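Local coordinates for uncharacterized protein (Bacteroides dorei DSM 17855, PDB 5TGF) that is probably a hydrolase of the serine beta-lactamase type and can bind calcium, at residues Gly69-Arg74 with Val161-Glu166; Ala116-Asn121 with Val129-Ser134; Ser18-Lys23 with Gly304-His309. One frame throughout, in Å; residues are numbered along the deposited sequence.

Contact 1: Gly69-Arg74 with Val161-Glu166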
ATOM      1  N   GLY A  69      -1.926   0.514  12.365  1.00 16.70           N
ATOM      2  CA  GLY A  69      -1.068   1.339  13.203  1.00 16.36           C
ATOM      3  C   GLY A  69      -1.853   2.246  14.178  1.00 15.59           C
ATOM      4  O   GLY A  69      -1.420   2.472  15.318  1.00 18.48           O
ATOM      5  N   ALA A  70      -2.973   2.784  13.755  1.00 15.39           N
ATOM      6  CA  ALA A  70      -3.791   3.624  14.652  1.00 16.70           C
ATOM      7  C   ALA A  70      -4.428   2.794  15.800  1.00 19.66           C
ATOM      8  O   ALA A  70      -4.594   3.273  16.935  1.00 18.89           O
ATOM      9  CB  ALA A  70      -4.838   4.382  13.868  1.00 17.85           C
ATOM     10  N   VAL A  71      -4.704   1.533  15.521  1.00 16.58           N
ATOM     11  CA  VAL A  71      -5.180   0.610  16.535  1.00 17.21           C
ATOM     12  C   VAL A  71      -4.056   0.233  17.487  1.00 16.44           C
ATOM     13  O   VAL A  71      -4.243   0.216  18.717  1.00 18.77           O
ATOM     14  CB  VAL A  71      -5.819  -0.647  15.877  1.00 16.55           C
ATOM     15  CG1 VAL A  71      -6.180  -1.692  16.912  1.00 17.26           C
ATOM     16  CG2 VAL A  71      -7.033  -0.237  15.066  1.00 17.67           C
ATOM     17  N   VAL A  72      -2.870  -0.041  16.950  1.00 15.68           N
ATOM     18  CA  VAL A  72      -1.709  -0.317  17.778  1.00 18.45           C
ATOM     19  C   VAL A  72      -1.430   0.853  18.737  1.00 18.58           C
ATOM     20  O   VAL A  72      -1.058   0.629  19.873  1.00 21.07           O
ATOM     21  CB  VAL A  72      -0.478  -0.628  16.927  1.00 16.35           C
ATOM     22  CG1 VAL A  72       0.826  -0.507  17.723  1.00 17.34           C
ATOM     23  CG2 VAL A  72      -0.635  -2.010  16.291  1.00 17.51           C
ATOM     24  N   ASP A  73      -1.601   2.067  18.254  1.00 20.00           N
ATOM     25  CA  ASP A  73      -1.405   3.256  19.074  1.00 21.40           C
ATOM     26  C   ASP A  73      -2.396   3.345  20.265  1.00 22.24           C
ATOM     27  O   ASP A  73      -2.066   3.945  21.280  1.00 26.24           O
ATOM     28  CB  ASP A  73      -1.502   4.523  18.208  1.00 19.95           C
ATOM     29  CG  ASP A  73      -0.268   4.739  17.313  1.00 22.67           C
ATOM     30  OD1 ASP A  73       0.735   4.005  17.452  1.00 20.10           O
ATOM     31  OD2 ASP A  73      -0.310   5.632  16.437  1.00 23.89           O
ATOM     32  N   ARG A  74      -3.594   2.796  20.109  1.00 21.10           N
ATOM     33  CA  ARG A  74      -4.725   2.972  21.057  1.00 24.97           C
ATOM     34  C   ARG A  74      -5.033   1.756  21.964  1.00 25.32           C
ATOM     35  O   ARG A  74      -5.932   1.834  22.799  1.00 25.28           O
ATOM     36  CB  ARG A  74      -6.009   3.275  20.286  1.00 24.33           C
ATOM     37  CG  ARG A  74      -6.108   4.673  19.744  1.00 29.88           C
ATOM     38  CD  ARG A  74      -7.245   4.752  18.739  1.00 32.81           C
ATOM     39  NE  ARG A  74      -7.487   6.114  18.286  1.00 30.69           N
ATOM     40  CZ  ARG A  74      -6.692   6.782  17.471  1.00 31.25           C
ATOM     41  NH1 ARG A  74      -5.590   6.225  16.977  1.00 36.01           N
ATOM     42  NH2 ARG A  74      -7.014   8.015  17.125  1.00 39.81           N
ATOM     43  N   VAL A 161     -10.661  -7.150  16.427  1.00 18.92           N
ATOM     44  CA  VAL A 161     -10.831  -7.705  17.759  1.00 22.10           C
ATOM     45  C   VAL A 161     -10.311  -6.754  18.843  1.00 24.74           C
ATOM     46  O   VAL A 161     -10.957  -6.561  19.858  1.00 22.78           O
ATOM     47  CB  VAL A 161     -10.210  -9.113  17.838  1.00 21.82           C
ATOM     48  CG1 VAL A 161     -10.167  -9.646  19.274  1.00 25.46           C
ATOM     49  CG2 VAL A 161     -11.012 -10.040  16.955  1.00 21.44           C
ATOM     50  N   ALA A 162      -9.206  -6.082  18.581  1.00 23.97           N
ATOM     51  CA  ALA A 162      -8.628  -5.183  19.576  1.00 22.60           C
ATOM     52  C   ALA A 162      -9.509  -3.964  19.828  1.00 23.97           C
ATOM     53  O   ALA A 162      -9.563  -3.454  20.970  1.00 24.02           O
ATOM     54  CB  ALA A 162      -7.230  -4.772  19.147  1.00 22.70           C
HETATM   55  N   MSE A 163     -10.245  -3.527  18.804  1.00 20.82           N
HETATM   56  CA  MSE A 163     -11.131  -2.381  18.921  1.00 23.49           C
HETATM   57  C   MSE A 163     -12.588  -2.711  19.164  1.00 24.26           C
HETATM   58  O   MSE A 163     -13.391  -1.809  19.400  1.00 26.00           O
HETATM   59  CB  MSE A 163     -11.093  -1.557  17.627  1.00 24.14           C
HETATM   60  CG  MSE A 163      -9.717  -0.994  17.329  1.00 22.00           C
HETATM   61 SE   MSE A 163      -9.331   0.447  18.619  0.59 23.91          SE
HETATM   62  CE  MSE A 163     -10.588   1.806  17.984  1.00 23.63           C
ATOM     63  N   GLY A 164     -12.974  -3.964  18.974  1.00 24.37           N
ATOM     64  CA  GLY A 164     -14.394  -4.330  18.986  1.00 24.59           C
ATOM     65  C   GLY A 164     -15.219  -3.696  17.886  1.00 25.78           C
ATOM     66  O   GLY A 164     -16.403  -3.410  18.079  1.00 24.55           O
ATOM     67  N   LYS A 165     -14.631  -3.553  16.693  1.00 20.81           N
ATOM     68  CA  LYS A 165     -15.263  -2.790  15.616  1.00 21.67           C
ATOM     69  C   LYS A 165     -14.705  -3.291  14.261  1.00 19.39           C
ATOM     70  O   LYS A 165     -13.541  -3.633  14.170  1.00 21.07           O
ATOM     71  CB  LYS A 165     -14.927  -1.304  15.779  1.00 22.77           C
ATOM     72  CG  LYS A 165     -15.882  -0.349  15.124  1.00 26.12           C
ATOM     73  CD  LYS A 165     -15.593   1.102  15.565  1.00 26.71           C
ATOM     74  CE  LYS A 165     -16.307   2.063  14.618  1.00 32.06           C
ATOM     75  NZ  LYS A 165     -16.186   3.507  14.984  1.00 36.30           N
ATOM     76  N   GLU A 166     -15.529  -3.284  13.229  1.00 18.76           N
ATOM     77  CA  GLU A 166     -15.100  -3.833  11.938  1.00 21.58           C
ATOM     78  C   GLU A 166     -14.153  -2.863  11.204  1.00 17.39           C
ATOM     79  O   GLU A 166     -14.097  -1.662  11.510  1.00 15.73           O
ATOM     80  CB  GLU A 166     -16.307  -4.211  11.085  1.00 22.29           C
ATOM     81  CG  GLU A 166     -16.983  -5.508  11.536  1.00 25.42           C
ATOM     82  CD  GLU A 166     -17.804  -6.143  10.437  1.00 28.96           C
ATOM     83  OE1 GLU A 166     -18.880  -5.615  10.139  1.00 29.12           O
ATOM     84  OE2 GLU A 166     -17.337  -7.113   9.797  1.00 26.49           O
TER
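In the mainly helical part of this beta-lactamase-like fold, the C-terminal turns of helices 60-74 and 150-163 pack together through Val71, Ala162 and Met163. The Val71 side chain points at the second helix and straddles CG of Met163 with both methyls, its CG1 and CG2 each 3.6 Å from that atom. CG1 lies anti to the backbone N (chi1 174°), which also sets it against the methyl of Ala162, with Val71 CG1 and Ala162 CB 3.9 Å apart. Met163, a selenomethionine, starts off alongside the interface, then bends at chi2 and chi3, so that SE comes within 4.2 Å of Val71 CG1. Leu174 of helix 167-179 and Leu77 also touch Val71, which is buried, while Leu170 and Thr75 touch Met163. Arg74 folds back along its own backbone, and its NH1 donates to Ala70 O at 3.1 Å. That oxygen lies in the guanidinium plane, while NH1 sits 36° out of the carbonyl plane. Beyond Met163 the chain leaves its helix at Gly164, which has positive phi. Val72, Thr75 and Leu77 contribute to a calcium site known for this protein, unoccupied in this chain. The arrangement is apolar helix-helix packing next to that site, where helix 60-74 runs into the following residues.

Contact 2: Ala116-Asn121 with Val129-Ser134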
ATOM      1  N   ALA A 116      -7.583 -21.686  -6.523  1.00 16.88           N
ATOM      2  CA  ALA A 116      -8.503 -21.537  -7.638  1.00 19.64           C
ATOM      3  C   ALA A 116      -9.551 -22.673  -7.620  1.00 20.26           C
ATOM      4  O   ALA A 116      -9.269 -23.778  -7.160  1.00 19.72           O
ATOM      5  CB  ALA A 116      -7.719 -21.513  -8.947  1.00 22.45           C
ATOM      6  N   PRO A 117     -10.809 -22.361  -7.967  1.00 17.14           N
ATOM      7  CA  PRO A 117     -11.259 -21.117  -8.561  1.00 17.87           C
ATOM      8  C   PRO A 117     -11.813 -20.113  -7.543  1.00 17.10           C
ATOM      9  O   PRO A 117     -12.413 -19.109  -7.956  1.00 15.90           O
ATOM     10  CB  PRO A 117     -12.386 -21.582  -9.491  1.00 19.06           C
ATOM     11  CG  PRO A 117     -12.988 -22.745  -8.781  1.00 18.54           C
ATOM     12  CD  PRO A 117     -11.847 -23.414  -8.047  1.00 19.89           C
ATOM     13  N   ARG A 118     -11.615 -20.371  -6.257  1.00 17.08           N
ATOM     14  CA  ARG A 118     -12.136 -19.515  -5.182  1.00 18.97           C
ATOM     15  C   ARG A 118     -11.405 -18.147  -5.214  1.00 20.16           C
ATOM     16  O   ARG A 118     -10.223 -18.065  -5.593  1.00 18.52           O
ATOM     17  CB  ARG A 118     -11.957 -20.172  -3.811  1.00 23.63           C
ATOM     18  CG  ARG A 118     -13.070 -21.140  -3.360  1.00 35.08           C
ATOM     19  CD  ARG A 118     -14.322 -20.433  -2.752  1.00 41.48           C
ATOM     20  NE  ARG A 118     -14.072 -19.468  -1.651  1.00 44.42           N
ATOM     21  CZ  ARG A 118     -14.528 -18.196  -1.587  1.00 51.31           C
ATOM     22  NH1 ARG A 118     -15.289 -17.672  -2.540  1.00 47.10           N
ATOM     23  NH2 ARG A 118     -14.226 -17.418  -0.548  1.00 47.57           N
ATOM     24  N   VAL A 119     -12.116 -17.085  -4.860  1.00 17.65           N
ATOM     25  CA  VAL A 119     -11.511 -15.757  -4.709  1.00 19.08           C
ATOM     26  C   VAL A 119     -12.016 -15.119  -3.405  1.00 17.62           C
ATOM     27  O   VAL A 119     -13.218 -15.133  -3.141  1.00 17.30           O
ATOM     28  CB  VAL A 119     -11.924 -14.819  -5.842  1.00 20.68           C
ATOM     29  CG1 VAL A 119     -11.182 -13.486  -5.709  1.00 21.98           C
ATOM     30  CG2 VAL A 119     -11.642 -15.453  -7.199  1.00 24.26           C
ATOM     31  N   ASP A 120     -11.121 -14.626  -2.566  1.00 17.11           N
ATOM     32  CA  ASP A 120     -11.539 -13.925  -1.322  1.00 15.29           C
ATOM     33  C   ASP A 120     -12.082 -12.547  -1.678  1.00 14.75           C
ATOM     34  O   ASP A 120     -11.291 -11.659  -1.996  1.00 13.97           O
ATOM     35  CB  ASP A 120     -10.356 -13.753  -0.348  1.00 15.27           C
ATOM     36  CG  ASP A 120     -10.732 -12.971   0.930  1.00 17.04           C
ATOM     37  OD1 ASP A 120     -11.724 -12.200   0.897  1.00 17.04           O
ATOM     38  OD2 ASP A 120     -10.025 -13.109   1.978  1.00 16.11           O
ATOM     39  N   ASN A 121     -13.419 -12.430  -1.732  1.00 16.10           N
ATOM     40  CA  ASN A 121     -14.131 -11.160  -1.932  1.00 15.93           C
ATOM     41  C   ASN A 121     -14.963 -10.822  -0.672  1.00 17.64           C
ATOM     42  O   ASN A 121     -15.927 -10.058  -0.743  1.00 17.66           O
ATOM     43  CB  ASN A 121     -15.078 -11.243  -3.144  1.00 16.32           C
ATOM     44  CG  ASN A 121     -14.343 -11.357  -4.463  1.00 16.28           C
ATOM     45  OD1 ASN A 121     -13.317 -10.722  -4.663  1.00 18.55           O
ATOM     46  ND2 ASN A 121     -14.897 -12.129  -5.389  1.00 15.59           N
ATOM     47  N   VAL A 129     -11.261 -14.903   7.580  1.00 18.32           N
ATOM     48  CA  VAL A 129     -10.196 -15.520   8.356  1.00 20.13           C
ATOM     49  C   VAL A 129     -10.479 -16.991   8.713  1.00 19.88           C
ATOM     50  O   VAL A 129      -9.562 -17.794   8.791  1.00 18.12           O
ATOM     51  CB  VAL A 129      -9.887 -14.683   9.617  1.00 25.21           C
ATOM     52  CG1 VAL A 129      -9.018 -15.465  10.567  1.00 28.86           C
ATOM     53  CG2 VAL A 129      -9.207 -13.391   9.237  1.00 22.71           C
ATOM     54  N   THR A 130     -11.748 -17.336   8.897  1.00 19.25           N
ATOM     55  CA  THR A 130     -12.167 -18.743   9.010  1.00 21.97           C
ATOM     56  C   THR A 130     -11.766 -19.579   7.802  1.00 20.66           C
ATOM     57  O   THR A 130     -11.259 -20.691   7.950  1.00 17.99           O
ATOM     58  CB  THR A 130     -13.689 -18.854   9.229  1.00 24.12           C
ATOM     59  OG1 THR A 130     -14.034 -18.119  10.405  1.00 23.21           O
ATOM     60  CG2 THR A 130     -14.093 -20.334   9.436  1.00 27.12           C
ATOM     61  N   GLU A 131     -11.951 -19.056   6.600  1.00 20.95           N
ATOM     62  CA  GLU A 131     -11.506 -19.784   5.405  1.00 21.53           C
ATOM     63  C   GLU A 131      -9.974 -19.855   5.308  1.00 21.61           C
ATOM     64  O   GLU A 131      -9.415 -20.908   4.978  1.00 23.20           O
ATOM     65  CB  GLU A 131     -12.075 -19.193   4.140  1.00 24.67           C
ATOM     66  CG  GLU A 131     -11.602 -19.952   2.898  1.00 30.01           C
ATOM     67  CD  GLU A 131     -12.532 -19.840   1.716  1.00 31.78           C
ATOM     68  OE1 GLU A 131     -13.446 -18.972   1.755  1.00 40.13           O
ATOM     69  OE2 GLU A 131     -12.336 -20.602   0.735  1.00 31.78           O
ATOM     70  N   ILE A 132      -9.287 -18.766   5.653  1.00 16.58           N
ATOM     71  CA  ILE A 132      -7.829 -18.768   5.589  1.00 18.12           C
ATOM     72  C   ILE A 132      -7.232 -19.763   6.612  1.00 17.55           C
ATOM     73  O   ILE A 132      -6.201 -20.387   6.352  1.00 18.97           O
ATOM     74  CB  ILE A 132      -7.264 -17.349   5.776  1.00 17.31           C
ATOM     75  CG1 ILE A 132      -7.729 -16.455   4.624  1.00 16.11           C
ATOM     76  CG2 ILE A 132      -5.728 -17.380   5.913  1.00 18.51           C
ATOM     77  CD1 ILE A 132      -7.689 -14.982   4.986  1.00 18.16           C
ATOM     78  N   LEU A 133      -7.909 -19.935   7.737  1.00 18.50           N
ATOM     79  CA  LEU A 133      -7.426 -20.816   8.810  1.00 20.51           C
ATOM     80  C   LEU A 133      -7.249 -22.255   8.310  1.00 20.61           C
ATOM     81  O   LEU A 133      -6.347 -22.932   8.744  1.00 21.34           O
ATOM     82  CB  LEU A 133      -8.372 -20.773  10.015  1.00 22.25           C
ATOM     83  CG  LEU A 133      -8.120 -21.776  11.158  1.00 25.09           C
ATOM     84  CD1 LEU A 133      -6.740 -21.596  11.758  1.00 26.08           C
ATOM     85  CD2 LEU A 133      -9.184 -21.636  12.217  1.00 29.11           C
ATOM     86  N   SER A 134      -8.077 -22.686   7.363  1.00 22.41           N
ATOM     87  CA  SER A 134      -8.031 -24.053   6.821  1.00 22.90           C
ATOM     88  C   SER A 134      -6.833 -24.336   5.908  1.00 25.51           C
ATOM     89  O   SER A 134      -6.552 -25.478   5.630  1.00 26.87           O
ATOM     90  CB  SER A 134      -9.337 -24.363   6.061  1.00 26.18           C
ATOM     91  OG  SER A 134      -9.379 -23.648   4.821  1.00 29.01           O
TER
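In the loop 116-121, Arg118 follows Pro117, which has a cis peptide bond before it, and reaches to Glu131 of helix 125-133. Its chain bends at the second and third torsions, which turns the NE side of the guanidinium to the carboxylate. The grip is side-on and bidentate. NE of Arg118 gives a nearly straight bond (177°) to the syn lone pair of Glu131 OE2 at 3.2 Å. Arg118 NH2 meets Glu131 OE1 at 2.9 Å, from the syn side but 31° out of the carboxylate plane. The two flat groups are twisted by 24°. Glu131 comes from the opposite direction on an extended chain, and its OE1 also bonds to Tyr122 OH, so this oxygen has two partners that limit rotation of the carboxylate. Further along, Asp120 turns its buried side chain toward the helix, and its OD2 lies 4.2 Å from Ile132 CD1. Its OD1 accepts from the backbone N of Tyr122, and OD2 has a weak bond to Gln153 of helix 150-163. Three residues on from Glu131, Ser134 OG donates to Glu131 O at 2.7 Å. The arrangement is a side-on, bidentate arginine-glutamate salt bridge between a loop and the helix that follows it.

Contact 3: Ser18-Lys23 with Gly304-His309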
ATOM      1  N   SER A  18       0.795  11.984 -20.891  1.00 21.86           N
ATOM      2  CA  SER A  18      -0.018  12.226 -22.086  1.00 20.83           C
ATOM      3  C   SER A  18       0.159  11.111 -23.103  1.00 19.78           C
ATOM      4  O   SER A  18      -0.818  10.679 -23.737  1.00 19.68           O
ATOM      5  CB  SER A  18       0.322  13.595 -22.708  1.00 20.70           C
ATOM      6  OG  SER A  18      -0.002  14.635 -21.811  1.00 21.80           O
ATOM      7  N   SER A  19       1.389  10.627 -23.247  1.00 20.65           N
ATOM      8  CA  SER A  19       1.654   9.517 -24.155  1.00 21.66           C
ATOM      9  C   SER A  19       0.919   8.246 -23.729  1.00 19.80           C
ATOM     10  O   SER A  19       0.479   7.472 -24.581  1.00 21.45           O
ATOM     11  CB  SER A  19       3.164   9.223 -24.236  1.00 27.98           C
ATOM     12  OG  SER A  19       3.586   8.461 -23.110  1.00 33.86           O
ATOM     13  N   TRP A  20       0.829   7.976 -22.430  1.00 17.39           N
ATOM     14  CA  TRP A  20      -0.024   6.854 -21.976  1.00 19.06           C
ATOM     15  C   TRP A  20      -1.506   7.056 -22.365  1.00 18.06           C
ATOM     16  O   TRP A  20      -2.190   6.114 -22.735  1.00 18.78           O
ATOM     17  CB  TRP A  20       0.048   6.629 -20.480  1.00 17.79           C
ATOM     18  CG  TRP A  20       1.424   6.328 -19.937  1.00 18.33           C
ATOM     19  CD1 TRP A  20       2.477   5.743 -20.609  1.00 21.61           C
ATOM     20  CD2 TRP A  20       1.882   6.582 -18.600  1.00 17.81           C
ATOM     21  NE1 TRP A  20       3.567   5.628 -19.756  1.00 20.72           N
ATOM     22  CE2 TRP A  20       3.220   6.147 -18.523  1.00 19.55           C
ATOM     23  CE3 TRP A  20       1.272   7.101 -17.448  1.00 15.51           C
ATOM     24  CZ2 TRP A  20       3.954   6.198 -17.332  1.00 18.69           C
ATOM     25  CZ3 TRP A  20       2.031   7.200 -16.267  1.00 16.08           C
ATOM     26  CH2 TRP A  20       3.368   6.799 -16.239  1.00 17.72           C
HETATM   27  N   MSE A  21      -1.985   8.289 -22.326  1.00 18.62           N
HETATM   28  CA  MSE A  21      -3.382   8.570 -22.682  1.00 19.64           C
HETATM   29  C   MSE A  21      -3.548   8.458 -24.196  1.00 21.36           C
HETATM   30  O   MSE A  21      -4.514   7.867 -24.674  1.00 20.78           O
HETATM   31  CB  MSE A  21      -3.805   9.968 -22.223  1.00 20.75           C
HETATM   32  CG  MSE A  21      -3.534  10.222 -20.721  1.00 22.07           C
HETATM   33 SE   MSE A  21      -4.753   9.116 -19.632  0.73 21.46          SE
HETATM   34  CE  MSE A  21      -3.701   9.196 -17.979  1.00 20.48           C
ATOM     35  N   ASP A  22      -2.580   8.967 -24.956  1.00 22.66           N
ATOM     36  CA  ASP A  22      -2.653   8.900 -26.409  1.00 24.05           C
ATOM     37  C   ASP A  22      -2.591   7.465 -26.935  1.00 25.83           C
ATOM     38  O   ASP A  22      -3.246   7.146 -27.931  1.00 25.34           O
ATOM     39  CB  ASP A  22      -1.540   9.738 -27.043  1.00 27.24           C
ATOM     40  CG  ASP A  22      -1.679  11.220 -26.741  1.00 32.66           C
ATOM     41  OD1 ASP A  22      -2.789  11.664 -26.394  1.00 28.56           O
ATOM     42  OD2 ASP A  22      -0.660  11.939 -26.774  1.00 39.37           O
ATOM     43  N   LYS A  23      -1.900   6.567 -26.225  1.00 25.81           N
ATOM     44  CA  LYS A  23      -1.851   5.145 -26.634  1.00 24.44           C
ATOM     45  C   LYS A  23      -3.008   4.314 -26.105  1.00 22.55           C
ATOM     46  O   LYS A  23      -3.061   3.108 -26.330  1.00 22.64           O
ATOM     47  CB  LYS A  23      -0.538   4.501 -26.197  1.00 29.05           C
ATOM     48  CG  LYS A  23       0.671   5.151 -26.831  1.00 35.96           C
ATOM     49  CD  LYS A  23       1.982   4.646 -26.250  1.00 38.62           C
ATOM     50  CE  LYS A  23       3.101   5.562 -26.695  1.00 41.51           C
ATOM     51  NZ  LYS A  23       4.370   5.263 -25.989  1.00 49.99           N
ATOM     52  N   GLY A 304       3.769  12.428  -3.807  1.00 14.86           N
ATOM     53  CA  GLY A 304       2.903  12.474  -4.953  1.00 13.37           C
ATOM     54  C   GLY A 304       2.012  11.252  -5.127  1.00 14.63           C
ATOM     55  O   GLY A 304       2.255  10.152  -4.567  1.00 14.03           O
ATOM     56  N   PHE A 305       1.071  11.384  -6.040  1.00 14.02           N
ATOM     57  CA  PHE A 305       0.165  10.277  -6.319  1.00 13.71           C
ATOM     58  C   PHE A 305      -0.297  10.414  -7.749  1.00 13.70           C
ATOM     59  O   PHE A 305      -0.786  11.485  -8.151  1.00 13.63           O
ATOM     60  CB  PHE A 305      -1.009  10.294  -5.355  1.00 12.66           C
ATOM     61  CG  PHE A 305      -1.974   9.142  -5.534  1.00 13.41           C
ATOM     62  CD1 PHE A 305      -1.501   7.845  -5.720  1.00 14.57           C
ATOM     63  CD2 PHE A 305      -3.330   9.327  -5.346  1.00 14.44           C
ATOM     64  CE1 PHE A 305      -2.358   6.763  -5.798  1.00 15.71           C
ATOM     65  CE2 PHE A 305      -4.204   8.261  -5.440  1.00 15.00           C
ATOM     66  CZ  PHE A 305      -3.726   6.976  -5.688  1.00 15.35           C
ATOM     67  N   PHE A 306      -0.114   9.355  -8.531  1.00 12.34           N
ATOM     68  CA  PHE A 306      -0.785   9.216  -9.830  1.00 12.36           C
ATOM     69  C   PHE A 306      -1.899   8.178  -9.689  1.00 13.10           C
ATOM     70  O   PHE A 306      -1.655   7.010  -9.259  1.00 11.68           O
ATOM     71  CB  PHE A 306       0.221   8.775 -10.903  1.00 12.68           C
ATOM     72  CG  PHE A 306      -0.391   8.386 -12.215  1.00 13.08           C
ATOM     73  CD1 PHE A 306      -0.866   9.359 -13.109  1.00 13.65           C
ATOM     74  CD2 PHE A 306      -0.434   7.063 -12.611  1.00 12.78           C
ATOM     75  CE1 PHE A 306      -1.380   8.986 -14.351  1.00 12.52           C
ATOM     76  CE2 PHE A 306      -0.962   6.694 -13.824  1.00 12.82           C
ATOM     77  CZ  PHE A 306      -1.463   7.659 -14.690  1.00 13.04           C
ATOM     78  N   ILE A 307      -3.120   8.579 -10.066  1.00 12.36           N
ATOM     79  CA  ILE A 307      -4.284   7.693  -9.978  1.00 11.57           C
ATOM     80  C   ILE A 307      -4.867   7.450 -11.378  1.00 11.87           C
ATOM     81  O   ILE A 307      -5.000   8.368 -12.206  1.00 12.52           O
ATOM     82  CB  ILE A 307      -5.343   8.214  -8.996  1.00 11.34           C
ATOM     83  CG1 ILE A 307      -6.352   7.130  -8.646  1.00 11.47           C
ATOM     84  CG2 ILE A 307      -6.021   9.469  -9.523  1.00 11.45           C
ATOM     85  CD1 ILE A 307      -7.351   7.576  -7.570  1.00 12.68           C
ATOM     86  N   ALA A 308      -5.149   6.180 -11.658  1.00 11.03           N
ATOM     87  CA  ALA A 308      -5.623   5.712 -12.916  1.00 12.01           C
ATOM     88  C   ALA A 308      -5.881   4.209 -12.809  1.00 12.40           C
ATOM     89  O   ALA A 308      -5.470   3.584 -11.826  1.00 13.80           O
ATOM     90  CB  ALA A 308      -4.605   5.994 -14.016  1.00 12.57           C
ATOM     91  N   HIS A 309      -6.552   3.656 -13.810  1.00 11.89           N
ATOM     92  CA  HIS A 309      -6.836   2.212 -13.863  1.00 12.34           C
ATOM     93  C   HIS A 309      -6.640   1.753 -15.307  1.00 12.41           C
ATOM     94  O   HIS A 309      -7.362   2.146 -16.211  1.00 12.02           O
ATOM     95  CB  HIS A 309      -8.241   1.869 -13.351  1.00 12.69           C
ATOM     96  CG  HIS A 309      -8.456   0.401 -13.115  1.00 13.30           C
ATOM     97  ND1 HIS A 309      -8.337  -0.543 -14.120  1.00 13.43           N
ATOM     98  CD2 HIS A 309      -8.700  -0.294 -11.981  1.00 14.08           C
ATOM     99  CE1 HIS A 309      -8.512  -1.754 -13.605  1.00 13.16           C
ATOM    100  NE2 HIS A 309      -8.713  -1.629 -12.312  1.00 12.73           N
TER
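With CG beside its own backbone N and anti to the carbonyl carbon (chi1 -59°), Trp20 swings its indole from helix 11-22 toward the sheet, while Phe306 on strand 302-307 holds CG anti to the backbone N (chi1 170°) and extends its ring to meet it. The six-membered ring of Trp20 presents its edge to the Phe306 face in an offset edge-to-face pair, with centroids 5.5 Å apart and planes at 62°. CZ3 of Trp20 sits 3.8 Å above the Phe306 plane, displaced toward the rim, and it is 3.9 Å from both CZ and CE2 of Phe306. The neighbouring CE3 of Trp20 reaches the same CZ, also at 3.9 Å. Met21, a selenomethionine, brings its terminal methyl to the edge of the phenyl ring, near its plane, with CE 4.3 Å from Phe306 CZ. The tip of Phe306 is thus met by Trp20 over one face and by Met21 at the rim. Leu329 of helix 328-337 touches both aromatic residues, and Trp20 makes a further edge-to-face pair with Phe320. With both aromatic residues buried and only carbon atoms meeting, this contact rests on dispersion and probably on the weak electrostatics of ring hydrogens against a pi face.

The contacts spread over both parts of the fold. Contact 3 joins the N-terminal helix 11-22 to strand 302-307, an inner strand of the six-stranded antiparallel sheet, and so ties the start of the chain to a strand near its end. Contacts 1 and 2 lie in the sequence between, in the helical region, and contact 2 falls within the span bracketed by contact 1. Their centres are about 24 Å apart, and helices 125-133 and 150-163, which they use, are consecutive. Contact 3 is more remote, its centre about 36 Å from that of contact 1, across the middle of the chain, and about 33 Å from that of contact 2. None touches another; contacts 1 and 2 share the helical part through helix 150-163, and contact 3 belongs to the sheet side.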